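Local coordinates for protein leucine aminopeptidase 2, chloroplastic (Streptomyces sp. BC16019, PDB 5LHK) that binds two manganese ions as a metalloaminopeptidase of the M17 family and presumably removes N-terminal amino acids from peptides, at residues 263-268 and 315-320; 269-274 and 339-344. All blocks are in the same frame, centred on the assembly; numbering follows the deposited sequence.

Interaction 1: residues 263-268 and 315-320; sequences VTFDSG and ENMPDG. With MN (manganese (II) ion), chain B; MN (manganese (II) ion), chain C.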
ATOM      1  N   VAL A 263      -4.547  12.787  25.857  1.00 16.55           N
ATOM      2  CA  VAL A 263      -4.060  13.323  24.588  1.00 17.48           C
ATOM      3  C   VAL A 263      -5.294  13.849  23.864  1.00 17.69           C
ATOM      4  O   VAL A 263      -6.120  13.082  23.370  1.00 17.27           O
ATOM      5  CB  VAL A 263      -3.285  12.279  23.762  1.00 19.92           C
ATOM      6  CG1 VAL A 263      -2.873  12.853  22.412  1.00 22.52           C
ATOM      7  CG2 VAL A 263      -2.045  11.830  24.535  1.00 21.40           C
ATOM      8  N   THR A 264      -5.428  15.167  23.840  1.00 19.12           N
ATOM      9  CA  THR A 264      -6.636  15.795  23.332  1.00 18.37           C
ATOM     10  C   THR A 264      -6.740  15.681  21.824  1.00 18.50           C
ATOM     11  O   THR A 264      -7.835  15.743  21.283  1.00 19.01           O
ATOM     12  CB  THR A 264      -6.733  17.266  23.748  1.00 18.26           C
ATOM     13  OG1 THR A 264      -5.597  17.992  23.261  1.00 20.01           O
ATOM     14  CG2 THR A 264      -6.816  17.358  25.269  1.00 17.33           C
ATOM     15  N   PHE A 265      -5.597  15.517  21.154  1.00 19.76           N
ATOM     16  CA  PHE A 265      -5.557  15.257  19.727  1.00 18.89           C
ATOM     17  C   PHE A 265      -4.293  14.490  19.399  1.00 17.52           C
ATOM     18  O   PHE A 265      -3.180  14.993  19.602  1.00 17.49           O
ATOM     19  CB  PHE A 265      -5.578  16.569  18.942  1.00 19.66           C
ATOM     20  CG  PHE A 265      -5.665  16.371  17.457  1.00 20.71           C
ATOM     21  CD1 PHE A 265      -6.830  15.886  16.878  1.00 20.49           C
ATOM     22  CD2 PHE A 265      -4.570  16.642  16.643  1.00 23.01           C
ATOM     23  CE1 PHE A 265      -6.907  15.683  15.503  1.00 22.51           C
ATOM     24  CE2 PHE A 265      -4.636  16.442  15.270  1.00 24.71           C
ATOM     25  CZ  PHE A 265      -5.810  15.967  14.699  1.00 23.34           C
ATOM     26  N   ASP A 266      -4.466  13.274  18.893  1.00 17.28           N
ATOM     27  CA  ASP A 266      -3.341  12.431  18.494  1.00 17.86           C
ATOM     28  C   ASP A 266      -3.237  12.314  16.975  1.00 18.81           C
ATOM     29  O   ASP A 266      -3.842  11.438  16.380  1.00 18.46           O
ATOM     30  CB  ASP A 266      -3.475  11.054  19.146  1.00 17.21           C
ATOM     31  CG  ASP A 266      -2.229  10.192  18.968  1.00 17.74           C
ATOM     32  OD1 ASP A 266      -1.198  10.701  18.467  1.00 16.63           O
ATOM     33  OD2 ASP A 266      -2.286   8.996  19.346  1.00 19.29           O
ATOM     34  N   SER A 267      -2.444  13.192  16.363  1.00 19.64           N
ATOM     35  CA  SER A 267      -2.156  13.093  14.928  1.00 20.25           C
ATOM     36  C   SER A 267      -1.153  12.011  14.573  1.00 20.78           C
ATOM     37  O   SER A 267      -1.036  11.644  13.408  1.00 22.10           O
ATOM     38  CB  SER A 267      -1.609  14.406  14.393  1.00 20.34           C
ATOM     39  OG  SER A 267      -0.238  14.536  14.743  1.00 20.52           O
ATOM     40  N   GLY A 268      -0.400  11.551  15.565  1.00 19.53           N
ATOM     41  CA  GLY A 268       0.723  10.664  15.338  1.00 18.54           C
ATOM     42  C   GLY A 268       2.065  11.316  15.566  1.00 18.30           C
ATOM     43  O   GLY A 268       3.035  10.623  15.863  1.00 18.65           O
ATOM     44  N   GLU A 315      -1.420  17.732  23.066  1.00 18.33           N
ATOM     45  CA  GLU A 315      -1.622  17.381  21.665  1.00 19.57           C
ATOM     46  C   GLU A 315      -0.348  16.722  21.136  1.00 19.22           C
ATOM     47  O   GLU A 315       0.757  17.134  21.499  1.00 20.29           O
ATOM     48  CB  GLU A 315      -1.914  18.621  20.820  1.00 22.35           C
ATOM     49  CG  GLU A 315      -3.282  19.240  21.021  1.00 25.04           C
ATOM     50  CD  GLU A 315      -3.634  20.262  19.941  1.00 25.70           C
ATOM     51  OE1 GLU A 315      -4.827  20.604  19.828  1.00 25.92           O
ATOM     52  OE2 GLU A 315      -2.731  20.718  19.201  1.00 23.79           O
ATOM     53  N   ASN A 316      -0.504  15.718  20.274  1.00 17.97           N
ATOM     54  CA  ASN A 316       0.616  15.122  19.533  1.00 18.72           C
ATOM     55  C   ASN A 316       0.549  15.556  18.067  1.00 20.29           C
ATOM     56  O   ASN A 316      -0.277  15.052  17.308  1.00 21.90           O
ATOM     57  CB  ASN A 316       0.570  13.607  19.670  1.00 19.22           C
ATOM     58  CG  ASN A 316       1.780  12.920  19.076  1.00 19.91           C
ATOM     59  OD1 ASN A 316       2.818  13.541  18.818  1.00 19.80           O
ATOM     60  ND2 ASN A 316       1.649  11.625  18.842  1.00 20.77           N
ATOM     61  N   MET A 317       1.400  16.512  17.689  1.00 21.67           N
ATOM     62  CA  MET A 317       1.332  17.187  16.379  1.00 20.69           C
ATOM     63  C   MET A 317       2.666  17.106  15.664  1.00 20.93           C
ATOM     64  O   MET A 317       3.716  17.117  16.320  1.00 21.08           O
ATOM     65  CB  MET A 317       0.987  18.669  16.557  1.00 19.91           C
ATOM     66  CG  MET A 317      -0.409  18.945  17.106  1.00 20.95           C
ATOM     67  SD  MET A 317      -1.669  18.573  15.871  1.00 25.32           S
ATOM     68  CE  MET A 317      -2.162  20.204  15.327  1.00 23.88           C
ATOM     69  N   PRO A 318       2.643  17.042  14.318  1.00 21.11           N
ATOM     70  CA  PRO A 318       3.873  17.228  13.560  1.00 20.77           C
ATOM     71  C   PRO A 318       4.204  18.709  13.477  1.00 21.02           C
ATOM     72  O   PRO A 318       3.297  19.548  13.388  1.00 20.86           O
ATOM     73  CB  PRO A 318       3.506  16.693  12.176  1.00 20.40           C
ATOM     74  CG  PRO A 318       2.065  17.062  12.027  1.00 20.59           C
ATOM     75  CD  PRO A 318       1.466  17.014  13.422  1.00 21.28           C
ATOM     76  N   ASP A 319       5.492  19.027  13.488  1.00 20.53           N
ATOM     77  CA  ASP A 319       5.948  20.412  13.544  1.00 21.08           C
ATOM     78  C   ASP A 319       7.457  20.454  13.404  1.00 20.68           C
ATOM     79  O   ASP A 319       8.138  19.453  13.641  1.00 19.61           O
ATOM     80  CB  ASP A 319       5.561  21.051  14.883  1.00 20.86           C
ATOM     81  CG  ASP A 319       5.727  22.540  14.881  1.00 21.52           C
ATOM     82  OD1 ASP A 319       4.900  23.180  14.230  1.00 23.73           O
ATOM     83  OD2 ASP A 319       6.678  23.062  15.511  1.00 18.65           O
ATOM     84  N   GLY A 320       7.969  21.621  13.026  1.00 21.55           N
ATOM     85  CA  GLY A 320       9.404  21.892  13.030  1.00 23.92           C
ATOM     86  C   GLY A 320      10.092  21.633  14.362  1.00 21.65           C
ATOM     87  O   GLY A 320      11.287  21.378  14.380  1.00 22.15           O
TER
HETATM   88 MN    MN B 601      -2.491   8.145  21.553  1.00 18.64          MN
HETATM   89 MN    MN C 602      -0.643   7.625  19.120  1.00 27.99          MN
HETATM   90  O   HOH W   1      -6.688  19.491  21.383  1.00 17.74           O
HETATM   91  O   HOH W   2      -1.602   6.282  20.763  1.00 20.21           O
HETATM   92  O   HOH W   3      -1.846   5.556  18.237  1.00 32.74           O
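Thr264 and Glu315 meet where two neighbouring parallel strands run toward the dimanganese site. The strands belong to a beta-alpha-beta unit of the catalytic domain, with helix 286-301 in the crossover. The hydroxyl of Thr264 lies against the aliphatic part of Glu315, OG1 to CG 3.5 Å, and one water joins that hydroxyl to Glu315 OE1. The Glu315 carboxylate also bonds Ser234 and forms a salt bridge with Arg324 of a neighbouring subunit. Phe265 holds the strand pairing through its carbonyl: Asn316 N donates to Phe265 O at 2.9 Å, in a nearly straight bond. The Phe265 ring presents an edge to Met317, with SD 3.6 Å from Phe265 CD2, a Met-aromatic contact. Asp266 and Asn316 are paired on one face of the sheet, and with CG anti to the backbone N in both (chi1 -171° and -173°) the two groups lie side by side. The two oxygens of Asp266 do different work. OD2 bridges both manganese ions. Asp266 OD1 takes a bond from Asn316 ND2 at 3.0 Å, on the syn side but tilted out of the carboxylate plane. The same amide nitrogen also bonds Thr342 O. Two bonds would limit the turning of the amide, consistent with a second-shell residue that positions the metal ligand. Ser267 turns the chain away from the strand. Its N and hydroxyl both donate to the Asn316 carbonyl, with Ser267 OG to Asn316 O 2.6 Å.

Interaction 2: residues 269-274 and 339-344; sequences GLSLKP and ITHTDN. With MN (manganese (II) ion), chain C.
Thr342 OG1 is held by two backbone groups: it accepts from Ser271 N at 2.7 Å and bonds the carbonyl of Gly268. The grip is returned, for Thr342 N donates to Ser271 OG at 3.0 Å. These paired bonds join two loops of the catalytic domain at the manganese site, with Ser271 at the centre of an inverse gamma turn. The CB of Ser271 packs on His341 CE1, and its OG lies over a face of that imidazole, toward the rim. His341 ND1 accepts from Asp343 N almost in the ring plane, within the type I turn from His341 to Asn344. Asp343 binds one manganese through both O and OD1. Lys273 bends at its end (chi4 -67°) and brings NZ to the syn lone pair of Asp343 OD2 at 2.8 Å. The ammonium also donates to a water bound to the same metal. A methionine in place of Lys273 would probably leave Asp343 OD2 without its charged partner and this metal-bound water without this N-H donor. A second water joins OD2 to Ser271 O. The Asp343 carboxylate is thus held by manganese on OD1 and by the lysine and a water on OD2, which would limit its freedom to turn.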
ATOM      1  N   GLY A 269       2.118  12.642  15.446  1.00 18.30           N
ATOM      2  CA  GLY A 269       3.376  13.382  15.475  1.00 18.74           C
ATOM      3  C   GLY A 269       4.076  13.262  14.128  1.00 20.34           C
ATOM      4  O   GLY A 269       3.415  13.198  13.095  1.00 20.59           O
ATOM      5  N   LEU A 270       5.409  13.200  14.146  1.00 21.42           N
ATOM      6  CA  LEU A 270       6.206  13.070  12.919  1.00 22.41           C
ATOM      7  C   LEU A 270       5.962  11.738  12.235  1.00 22.51           C
ATOM      8  O   LEU A 270       5.981  11.674  11.009  1.00 21.21           O
ATOM      9  CB  LEU A 270       7.709  13.279  13.199  1.00 22.87           C
ATOM     10  CG  LEU A 270       8.049  14.711  13.660  1.00 23.81           C
ATOM     11  CD1 LEU A 270       9.520  14.851  14.019  1.00 24.15           C
ATOM     12  CD2 LEU A 270       7.664  15.769  12.622  1.00 22.80           C
ATOM     13  N   SER A 271       5.710  10.698  13.039  1.00 23.26           N
ATOM     14  CA  SER A 271       5.183   9.418  12.577  1.00 23.08           C
ATOM     15  C   SER A 271       3.681   9.596  12.354  1.00 24.89           C
ATOM     16  O   SER A 271       2.823   9.053  13.088  1.00 24.02           O
ATOM     17  CB  SER A 271       5.476   8.295  13.595  1.00 20.51           C
ATOM     18  OG  SER A 271       6.852   8.273  13.988  1.00 18.94           O
ATOM     19  N   LEU A 272       3.378  10.364  11.317  1.00 26.19           N
ATOM     20  CA  LEU A 272       2.053  10.908  11.112  1.00 27.53           C
ATOM     21  C   LEU A 272       1.098   9.800  10.702  1.00 27.50           C
ATOM     22  O   LEU A 272       1.454   8.958   9.880  1.00 26.18           O
ATOM     23  CB  LEU A 272       2.094  11.990  10.031  1.00 26.99           C
ATOM     24  CG  LEU A 272       0.834  12.842   9.845  1.00 23.32           C
ATOM     25  CD1 LEU A 272       0.518  13.629  11.115  1.00 21.80           C
ATOM     26  CD2 LEU A 272       1.066  13.783   8.675  1.00 22.36           C
ATOM     27  N   LYS A 273      -0.097   9.809  11.290  1.00 27.29           N
ATOM     28  CA  LYS A 273      -1.118   8.824  10.975  1.00 30.06           C
ATOM     29  C   LYS A 273      -1.482   8.938   9.499  1.00 30.80           C
ATOM     30  O   LYS A 273      -1.645  10.047   9.011  1.00 27.42           O
ATOM     31  CB  LYS A 273      -2.370   9.010  11.833  1.00 29.17           C
ATOM     32  CG  LYS A 273      -2.181   8.527  13.259  1.00 27.28           C
ATOM     33  CD  LYS A 273      -3.383   8.837  14.126  1.00 24.65           C
ATOM     34  CE  LYS A 273      -3.102   8.536  15.590  1.00 21.87           C
ATOM     35  NZ  LYS A 273      -2.923   7.086  15.827  1.00 21.15           N
ATOM     36  N   PRO A 274      -1.582   7.796   8.787  1.00 34.55           N
ATOM     37  CA  PRO A 274      -1.827   7.866   7.345  1.00 35.94           C
ATOM     38  C   PRO A 274      -3.151   8.561   7.004  1.00 34.03           C
ATOM     39  O   PRO A 274      -4.194   8.215   7.561  1.00 32.76           O
ATOM     40  CB  PRO A 274      -1.859   6.387   6.911  1.00 39.92           C
ATOM     41  CG  PRO A 274      -1.114   5.653   7.976  1.00 43.00           C
ATOM     42  CD  PRO A 274      -1.397   6.402   9.247  1.00 39.11           C
ATOM     43  N   ILE A 339      12.471   6.887  21.586  1.00 19.88           N
ATOM     44  CA  ILE A 339      11.237   7.099  20.839  1.00 20.50           C
ATOM     45  C   ILE A 339      11.433   6.480  19.464  1.00 21.00           C
ATOM     46  O   ILE A 339      11.965   7.125  18.576  1.00 25.88           O
ATOM     47  CB  ILE A 339      10.909   8.608  20.725  1.00 22.20           C
ATOM     48  CG1 ILE A 339      10.768   9.247  22.119  1.00 21.14           C
ATOM     49  CG2 ILE A 339       9.654   8.847  19.880  1.00 24.19           C
ATOM     50  CD1 ILE A 339       9.652   8.684  22.980  1.00 19.27           C
ATOM     51  N   THR A 340      11.023   5.230  19.284  1.00 19.31           N
ATOM     52  CA  THR A 340      11.168   4.564  17.970  1.00 20.68           C
ATOM     53  C   THR A 340       9.979   4.803  17.027  1.00 20.75           C
ATOM     54  O   THR A 340      10.074   4.527  15.837  1.00 22.40           O
ATOM     55  CB  THR A 340      11.394   3.052  18.149  1.00 18.86           C
ATOM     56  OG1 THR A 340      10.372   2.518  18.992  1.00 16.50           O
ATOM     57  CG2 THR A 340      12.782   2.786  18.774  1.00 18.61           C
ATOM     58  N   HIS A 341       8.871   5.302  17.576  1.00 19.33           N
ATOM     59  CA  HIS A 341       7.666   5.626  16.820  1.00 19.56           C
ATOM     60  C   HIS A 341       6.899   6.719  17.599  1.00 19.26           C
ATOM     61  O   HIS A 341       6.489   6.485  18.744  1.00 18.73           O
ATOM     62  CB  HIS A 341       6.800   4.368  16.638  1.00 20.14           C
ATOM     63  CG  HIS A 341       5.824   4.456  15.506  1.00 21.40           C
ATOM     64  ND1 HIS A 341       4.820   5.394  15.466  1.00 21.60           N
ATOM     65  CD2 HIS A 341       5.689   3.721  14.376  1.00 22.47           C
ATOM     66  CE1 HIS A 341       4.107   5.238  14.366  1.00 22.81           C
ATOM     67  NE2 HIS A 341       4.620   4.234  13.682  1.00 22.52           N
ATOM     68  N   THR A 342       6.700   7.894  16.986  1.00 18.13           N
ATOM     69  CA  THR A 342       6.111   9.034  17.699  1.00 18.31           C
ATOM     70  C   THR A 342       4.609   8.865  17.996  1.00 18.54           C
ATOM     71  O   THR A 342       4.046   9.613  18.805  1.00 19.22           O
ATOM     72  CB  THR A 342       6.358  10.403  17.015  1.00 19.78           C
ATOM     73  OG1 THR A 342       5.633  10.510  15.781  1.00 18.82           O
ATOM     74  CG2 THR A 342       7.826  10.625  16.756  1.00 22.44           C
ATOM     75  N   ASP A 343       3.968   7.925  17.313  1.00 18.45           N
ATOM     76  CA  ASP A 343       2.561   7.599  17.532  1.00 18.62           C
ATOM     77  C   ASP A 343       2.297   6.670  18.730  1.00 18.92           C
ATOM     78  O   ASP A 343       1.138   6.427  19.070  1.00 20.16           O
ATOM     79  CB  ASP A 343       1.932   6.997  16.272  1.00 17.57           C
ATOM     80  CG  ASP A 343       0.420   7.214  16.202  1.00 17.70           C
ATOM     81  OD1 ASP A 343      -0.147   7.968  17.038  1.00 18.14           O
ATOM     82  OD2 ASP A 343      -0.214   6.641  15.289  1.00 18.03           O
ATOM     83  N   ASN A 344       3.349   6.157  19.362  1.00 18.43           N
ATOM     84  CA  ASN A 344       3.211   5.488  20.648  1.00 19.75           C
ATOM     85  C   ASN A 344       3.563   6.461  21.770  1.00 20.20           C
ATOM     86  O   ASN A 344       4.423   6.193  22.619  1.00 19.89           O
ATOM     87  CB  ASN A 344       4.051   4.204  20.712  1.00 19.45           C
ATOM     88  CG  ASN A 344       3.437   3.058  19.915  1.00 20.65           C
ATOM     89  OD1 ASN A 344       2.457   3.235  19.205  1.00 23.96           O
ATOM     90  ND2 ASN A 344       4.021   1.875  20.029  1.00 19.54           N
TER
HETATM   91 MN    MN C 602      -0.643   7.625  19.120  1.00 27.99          MN
HETATM   92  O   HOH W   4       1.122   6.839  12.773  1.00 22.37           O
HETATM   93  O   HOH W   3      -1.846   5.556  18.237  1.00 32.74           O
HETATM   94  O   HOH W   2      -1.602   6.282  20.763  1.00 20.21           O

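How the interactions relate
From the N terminus, the chain leaves strand 255-263 and enters 263-268, then runs directly into 269-274. It passes through helix 286-301 and along strand 306-316, whose end begins 315-320 and closes interaction 1 beside its starting strand. The chain then continues past strand 336-338 to 339-344, where interaction 2 closes the longer loop. The two loops cross, since the segments alternate along the sequence. Together they tie the strand ends of the central sheet to the loop before helix 345-358. Both contacts share one manganese ion and two of its waters. A probable backbone hydrogen bond from Lys273 N to Ser267 O also joins them.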